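Local coordinates for protein cytolethal distending toxin subunit B (Escherichia coli, PDB 2F1N) that nicks DNA as the endonuclease subunit of a tripartite toxin, very probably damaging the DNA of intoxicated cells and so arresting their cell cycle at G2/M, at residues K33-E45 with W82-I95. Residues are numbered along the deposited sequence; the frame is centred on the assembly and turned at random.
Sequences KWNINVRQLISGE and WNLSTNSRPQQVYI
Leu84 CD2 lies on a face of the Arg39 guanidinium and also sits over the centre of one face of the Trp82 indole, 3.5 Å above the indole plane, so one methyl touches both flat groups. At the Trp82 rim, near the ring plane, come Val38 CG1 and the backbone carbonyl of Trp34, whose O is 3.4 Å from Trp82 CH2. The two indoles form an offset edge-to-face pair, planes at 69°, Trp34 presenting its edge; its NE1 is bonded to Ala56 O. In the DNase I-like fold, this contact lays helix 31-42 against the hairpin of strands 78-83 and 92-98, toward one end of the eight-stranded sheet. Ile42 CD1 packs against Val93 CG2 (3.5 Å) and, just past the end of strand 78-83, Leu84 CD1 (3.9 Å). Bent at chi3 (-77°), Arg39 directs NH1 to Leu84 O in a 3.0 Å hydrogen bond that is nearly straight (164°) and uses an in-plane lone pair. NH2 reaches Asn35 OD1 at 3.1 Å, which helps fix the guanidinium's rotation, and a water accepts from Arg39 NH2 and donates to Asn83 O. A second water accepts a hydrogen bond from Trp82 NE1 (2.9 Å) and donates one to Asn35 OD1.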
loop_
_atom_site.group_PDB
_atom_site.type_symbol
_atom_site.label_atom_id
_atom_site.label_comp_id
_atom_site.label_asym_id
_atom_site.label_seq_id
_atom_site.Cartn_x
_atom_site.Cartn_y
_atom_site.Cartn_z
ATOM N N LYS A 33 -16.877 4.933 -2.858
ATOM C CA LYS A 33 -15.456 5.136 -2.664
ATOM C C LYS A 33 -14.658 4.279 -3.628
ATOM O O LYS A 33 -13.637 4.753 -4.128
ATOM C CB LYS A 33 -15.045 4.878 -1.235
ATOM C CG LYS A 33 -15.424 6.058 -0.328
ATOM C CD LYS A 33 -15.311 5.670 1.136
ATOM C CE LYS A 33 -15.608 6.918 1.996
ATOM N NZ LYS A 33 -15.358 6.711 3.443
ATOM N N TRP A 34 -15.113 3.048 -3.897
ATOM C CA TRP A 34 -14.448 2.250 -4.941
ATOM C C TRP A 34 -14.817 2.667 -6.360
ATOM O O TRP A 34 -13.939 2.990 -7.143
ATOM C CB TRP A 34 -14.702 0.765 -4.756
ATOM C CG TRP A 34 -13.795 0.180 -3.713
ATOM C CD1 TRP A 34 -14.042 0.044 -2.348
ATOM C CD2 TRP A 34 -12.505 -0.409 -3.948
ATOM N NE1 TRP A 34 -12.957 -0.544 -1.737
ATOM C CE2 TRP A 34 -12.015 -0.858 -2.691
ATOM C CE3 TRP A 34 -11.699 -0.551 -5.092
ATOM C CZ2 TRP A 34 -10.758 -1.458 -2.536
ATOM C CZ3 TRP A 34 -10.476 -1.220 -4.958
ATOM C CH2 TRP A 34 -10.013 -1.643 -3.685
ATOM N N ASN A 35 -16.129 2.685 -6.685
ATOM C CA ASN A 35 -16.545 2.869 -8.098
ATOM C C ASN A 35 -16.288 4.258 -8.634
ATOM O O ASN A 35 -16.077 4.414 -9.842
ATOM C CB ASN A 35 -18.019 2.479 -8.377
ATOM C CG ASN A 35 -18.326 2.321 -9.910
ATOM O OD1 ASN A 35 -17.563 1.705 -10.685
ATOM N ND2 ASN A 35 -19.470 2.887 -10.344
ATOM N N ILE A 36 -16.271 5.244 -7.734
ATOM C CA ILE A 36 -15.889 6.605 -8.125
ATOM C C ILE A 36 -14.463 6.989 -7.755
ATOM O O ILE A 36 -13.656 7.239 -8.639
ATOM C CB ILE A 36 -16.912 7.655 -7.581
ATOM C CG1 ILE A 36 -18.331 7.177 -7.862
ATOM C CG2 ILE A 36 -16.629 9.049 -8.196
ATOM C CD1 ILE A 36 -18.694 7.177 -9.315
ATOM N N ASN A 37 -14.135 7.001 -6.466
ATOM C CA ASN A 37 -12.872 7.596 -6.013
ATOM C C ASN A 37 -11.652 6.739 -6.304
ATOM O O ASN A 37 -10.692 7.223 -6.872
ATOM C CB ASN A 37 -12.940 7.971 -4.549
ATOM C CG ASN A 37 -14.154 8.860 -4.253
ATOM O OD1 ASN A 37 -14.298 9.952 -4.840
ATOM N ND2 ASN A 37 -15.021 8.403 -3.392
ATOM N N VAL A 38 -11.683 5.454 -5.959
ATOM C CA VAL A 38 -10.546 4.608 -6.369
ATOM C C VAL A 38 -10.403 4.516 -7.894
ATOM O O VAL A 38 -9.277 4.577 -8.421
ATOM C CB VAL A 38 -10.681 3.162 -5.762
ATOM C CG1 VAL A 38 -9.667 2.249 -6.432
ATOM C CG2 VAL A 38 -10.500 3.162 -4.205
ATOM N N ARG A 39 -11.526 4.401 -8.589
ATOM C CA ARG A 39 -11.514 4.357 -10.048
ATOM C C ARG A 39 -10.784 5.556 -10.665
ATOM O O ARG A 39 -9.978 5.396 -11.579
ATOM C CB ARG A 39 -12.935 4.322 -10.563
ATOM C CG ARG A 39 -12.966 4.302 -12.076
ATOM C CD ARG A 39 -14.344 4.500 -12.636
ATOM N NE ARG A 39 -15.155 3.293 -12.543
ATOM C CZ ARG A 39 -15.217 2.359 -13.507
ATOM N NH1 ARG A 39 -14.484 2.490 -14.595
ATOM N NH2 ARG A 39 -16.006 1.300 -13.368
ATOM N N GLN A 40 -11.071 6.746 -10.144
ATOM C CA GLN A 40 -10.390 7.960 -10.608
ATOM C C GLN A 40 -8.887 7.960 -10.365
ATOM O O GLN A 40 -8.129 8.422 -11.226
ATOM C CB GLN A 40 -11.076 9.216 -10.027
ATOM C CG GLN A 40 -12.438 9.633 -10.764
ATOM C CD GLN A 40 -13.082 8.568 -11.698
ATOM O OE1 GLN A 40 -14.205 8.066 -11.421
ATOM N NE2 GLN A 40 -12.402 8.256 -12.817
ATOM N N LEU A 41 -8.445 7.429 -9.222
ATOM C CA LEU A 41 -7.013 7.321 -8.961
ATOM C C LEU A 41 -6.239 6.403 -9.908
ATOM O O LEU A 41 -5.067 6.710 -10.227
ATOM C CB LEU A 41 -6.764 6.869 -7.523
ATOM C CG LEU A 41 -6.794 7.845 -6.360
ATOM C CD1 LEU A 41 -5.761 8.989 -6.435
ATOM C CD2 LEU A 41 -8.123 8.429 -6.341
ATOM N N ILE A 42 -6.888 5.306 -10.339
ATOM C CA ILE A 42 -6.251 4.265 -11.166
ATOM C C ILE A 42 -6.550 4.291 -12.677
ATOM O O ILE A 42 -6.142 3.370 -13.422
ATOM C CB ILE A 42 -6.555 2.850 -10.594
ATOM C CG1 ILE A 42 -8.063 2.520 -10.715
ATOM C CG2 ILE A 42 -6.032 2.768 -9.137
ATOM C CD1 ILE A 42 -8.363 1.075 -10.655
ATOM N N SER A 43 -7.218 5.340 -13.118
ATOM C CA SER A 43 -7.540 5.450 -14.547
ATOM C C SER A 43 -7.417 6.901 -14.992
ATOM O O SER A 43 -7.184 7.778 -14.161
ATOM C CB SER A 43 -8.906 4.819 -14.882
ATOM O OG SER A 43 -9.976 5.286 -14.093
ATOM N N GLY A 44 -7.546 7.159 -16.294
ATOM C CA GLY A 44 -7.327 8.522 -16.792
ATOM C C GLY A 44 -5.891 8.900 -17.103
ATOM O O GLY A 44 -4.994 8.084 -17.019
ATOM N N GLU A 45 -5.673 10.170 -17.467
ATOM C CA GLU A 45 -4.359 10.643 -17.933
ATOM C C GLU A 45 -3.183 10.559 -16.962
ATOM O O GLU A 45 -1.996 10.448 -17.404
ATOM C CB GLU A 45 -4.504 12.092 -18.435
ATOM C CG GLU A 45 -5.411 12.205 -19.644
ATOM C CD GLU A 45 -4.827 11.567 -20.909
ATOM O OE1 GLU A 45 -3.816 12.088 -21.475
ATOM O OE2 GLU A 45 -5.408 10.544 -21.350
ATOM N N TRP A 82 -11.032 -6.558 -12.115
ATOM C CA TRP A 82 -12.034 -5.484 -12.127
ATOM C C TRP A 82 -12.006 -4.872 -13.507
ATOM O O TRP A 82 -11.045 -4.186 -13.913
ATOM C CB TRP A 82 -11.726 -4.457 -11.015
ATOM C CG TRP A 82 -12.737 -3.346 -10.815
ATOM C CD1 TRP A 82 -14.069 -3.319 -11.203
ATOM C CD2 TRP A 82 -12.481 -2.105 -10.151
ATOM N NE1 TRP A 82 -14.643 -2.127 -10.800
ATOM C CE2 TRP A 82 -13.695 -1.374 -10.138
ATOM C CE3 TRP A 82 -11.346 -1.552 -9.527
ATOM C CZ2 TRP A 82 -13.794 -0.088 -9.563
ATOM C CZ3 TRP A 82 -11.454 -0.269 -8.910
ATOM C CH2 TRP A 82 -12.682 0.426 -8.938
ATOM N N ASN A 83 -13.083 -5.146 -14.262
ATOM C CA ASN A 83 -13.164 -4.657 -15.649
ATOM C C ASN A 83 -13.655 -3.227 -15.607
ATOM O O ASN A 83 -14.706 -2.970 -15.034
ATOM C CB ASN A 83 -14.122 -5.533 -16.482
ATOM C CG ASN A 83 -14.038 -5.245 -17.996
ATOM O OD1 ASN A 83 -13.700 -4.151 -18.413
ATOM N ND2 ASN A 83 -14.362 -6.244 -18.808
ATOM N N LEU A 84 -12.897 -2.292 -16.174
ATOM C CA LEU A 84 -13.193 -0.865 -15.987
ATOM C C LEU A 84 -13.854 -0.247 -17.217
ATOM O O LEU A 84 -14.467 0.819 -17.126
ATOM C CB LEU A 84 -11.910 -0.080 -15.661
ATOM C CG LEU A 84 -11.208 -0.406 -14.337
ATOM C CD1 LEU A 84 -9.933 0.381 -14.182
ATOM C CD2 LEU A 84 -12.151 -0.101 -13.138
ATOM N N SER A 85 -13.678 -0.894 -18.368
ATOM C CA SER A 85 -14.156 -0.376 -19.670
ATOM C C SER A 85 -13.627 -1.288 -20.755
ATOM O O SER A 85 -12.710 -2.057 -20.509
ATOM C CB SER A 85 -13.648 1.057 -19.941
ATOM O OG SER A 85 -14.128 1.580 -21.191
ATOM N N THR A 86 -14.225 -1.230 -21.948
ATOM C CA THR A 86 -13.663 -1.939 -23.107
ATOM C C THR A 86 -13.171 -0.972 -24.193
ATOM O O THR A 86 -13.180 -1.301 -25.388
ATOM C CB THR A 86 -14.642 -3.009 -23.696
ATOM O OG1 THR A 86 -15.266 -3.749 -22.633
ATOM C CG2 THR A 86 -13.859 -4.096 -24.448
ATOM N N ASN A 87 -12.743 0.214 -23.758
ATOM C CA ASN A 87 -12.168 1.235 -24.631
ATOM C C ASN A 87 -11.008 1.890 -23.901
ATOM O O ASN A 87 -9.841 1.641 -24.227
ATOM C CB ASN A 87 -13.202 2.313 -25.022
ATOM C CG ASN A 87 -14.626 1.776 -25.095
ATOM O OD1 ASN A 87 -15.039 1.205 -26.115
ATOM N ND2 ASN A 87 -15.384 1.950 -24.012
ATOM N N SER A 88 -11.355 2.710 -22.902
ATOM C CA SER A 88 -10.402 3.466 -22.095
ATOM C C SER A 88 -9.149 2.642 -21.825
ATOM O O SER A 88 -9.232 1.570 -21.209
ATOM C CB SER A 88 -11.050 3.903 -20.771
ATOM O OG SER A 88 -11.364 2.789 -19.934
ATOM N N ARG A 89 -8.011 3.176 -22.283
ATOM C CA ARG A 89 -6.691 2.531 -22.246
ATOM C C ARG A 89 -6.460 1.564 -21.084
ATOM O O ARG A 89 -6.066 0.414 -21.322
ATOM C CB ARG A 89 -5.575 3.584 -22.299
ATOM N N PRO A 90 -6.706 1.998 -19.838
ATOM C CA PRO A 90 -6.597 1.079 -18.697
ATOM C C PRO A 90 -7.894 0.241 -18.590
ATOM O O PRO A 90 -8.818 0.643 -17.900
ATOM C CB PRO A 90 -6.396 2.028 -17.504
ATOM C CG PRO A 90 -6.909 3.364 -17.921
ATOM C CD PRO A 90 -7.119 3.350 -19.414
ATOM N N GLN A 91 -7.952 -0.896 -19.294
ATOM C CA GLN A 91 -9.220 -1.617 -19.501
ATOM C C GLN A 91 -9.606 -2.494 -18.289
ATOM O O GLN A 91 -10.777 -2.636 -17.943
ATOM C CB GLN A 91 -9.142 -2.476 -20.773
ATOM C CG GLN A 91 -8.846 -1.684 -22.072
ATOM C CD GLN A 91 -8.975 -2.528 -23.353
ATOM O OE1 GLN A 91 -9.633 -2.115 -24.305
ATOM N NE2 GLN A 91 -8.324 -3.693 -23.378
ATOM N N GLN A 92 -8.627 -3.101 -17.646
ATOM C CA GLN A 92 -8.929 -3.865 -16.426
ATOM C C GLN A 92 -7.824 -3.689 -15.402
ATOM O O GLN A 92 -6.659 -3.439 -15.749
ATOM C CB GLN A 92 -9.063 -5.348 -16.725
ATOM C CG GLN A 92 -10.142 -5.717 -17.730
ATOM C CD GLN A 92 -10.443 -7.202 -17.698
ATOM O OE1 GLN A 92 -11.599 -7.608 -17.481
ATOM N NE2 GLN A 92 -9.414 -8.016 -17.917
ATOM N N VAL A 93 -8.166 -3.883 -14.138
ATOM C CA VAL A 93 -7.127 -3.834 -13.113
ATOM C C VAL A 93 -7.285 -5.059 -12.213
ATOM O O VAL A 93 -8.369 -5.677 -12.182
ATOM C CB VAL A 93 -7.155 -2.519 -12.274
ATOM C CG1 VAL A 93 -6.743 -1.259 -13.129
ATOM C CG2 VAL A 93 -8.496 -2.351 -11.527
ATOM N N TYR A 94 -6.239 -5.370 -11.467
ATOM C CA TYR A 94 -6.236 -6.481 -10.519
ATOM C C TYR A 94 -6.332 -5.940 -9.103
ATOM O O TYR A 94 -5.672 -4.971 -8.747
ATOM C CB TYR A 94 -4.921 -7.310 -10.670
ATOM C CG TYR A 94 -4.936 -8.163 -11.912
ATOM C CD1 TYR A 94 -4.571 -7.626 -13.134
ATOM C CD2 TYR A 94 -5.320 -9.496 -11.827
ATOM C CE1 TYR A 94 -4.607 -8.424 -14.313
ATOM C CE2 TYR A 94 -5.340 -10.293 -12.939
ATOM C CZ TYR A 94 -4.956 -9.752 -14.183
ATOM O OH TYR A 94 -4.968 -10.546 -15.307
ATOM N N ILE A 95 -7.199 -6.546 -8.267
ATOM C CA ILE A 95 -7.287 -6.141 -6.862
ATOM C C ILE A 95 -6.843 -7.279 -5.985
ATOM O O ILE A 95 -7.284 -8.424 -6.178
ATOM C CB ILE A 95 -8.780 -5.774 -6.490
ATOM C CG1 ILE A 95 -9.309 -4.627 -7.381
ATOM C CG2 ILE A 95 -8.833 -5.353 -4.998
ATOM C CD1 ILE A 95 -10.828 -4.317 -7.072
HETATM O O HOH W 1 -17.233 -0.867 -11.075
HETATM O O HOH W 2 -16.617 -0.909 -15.062
#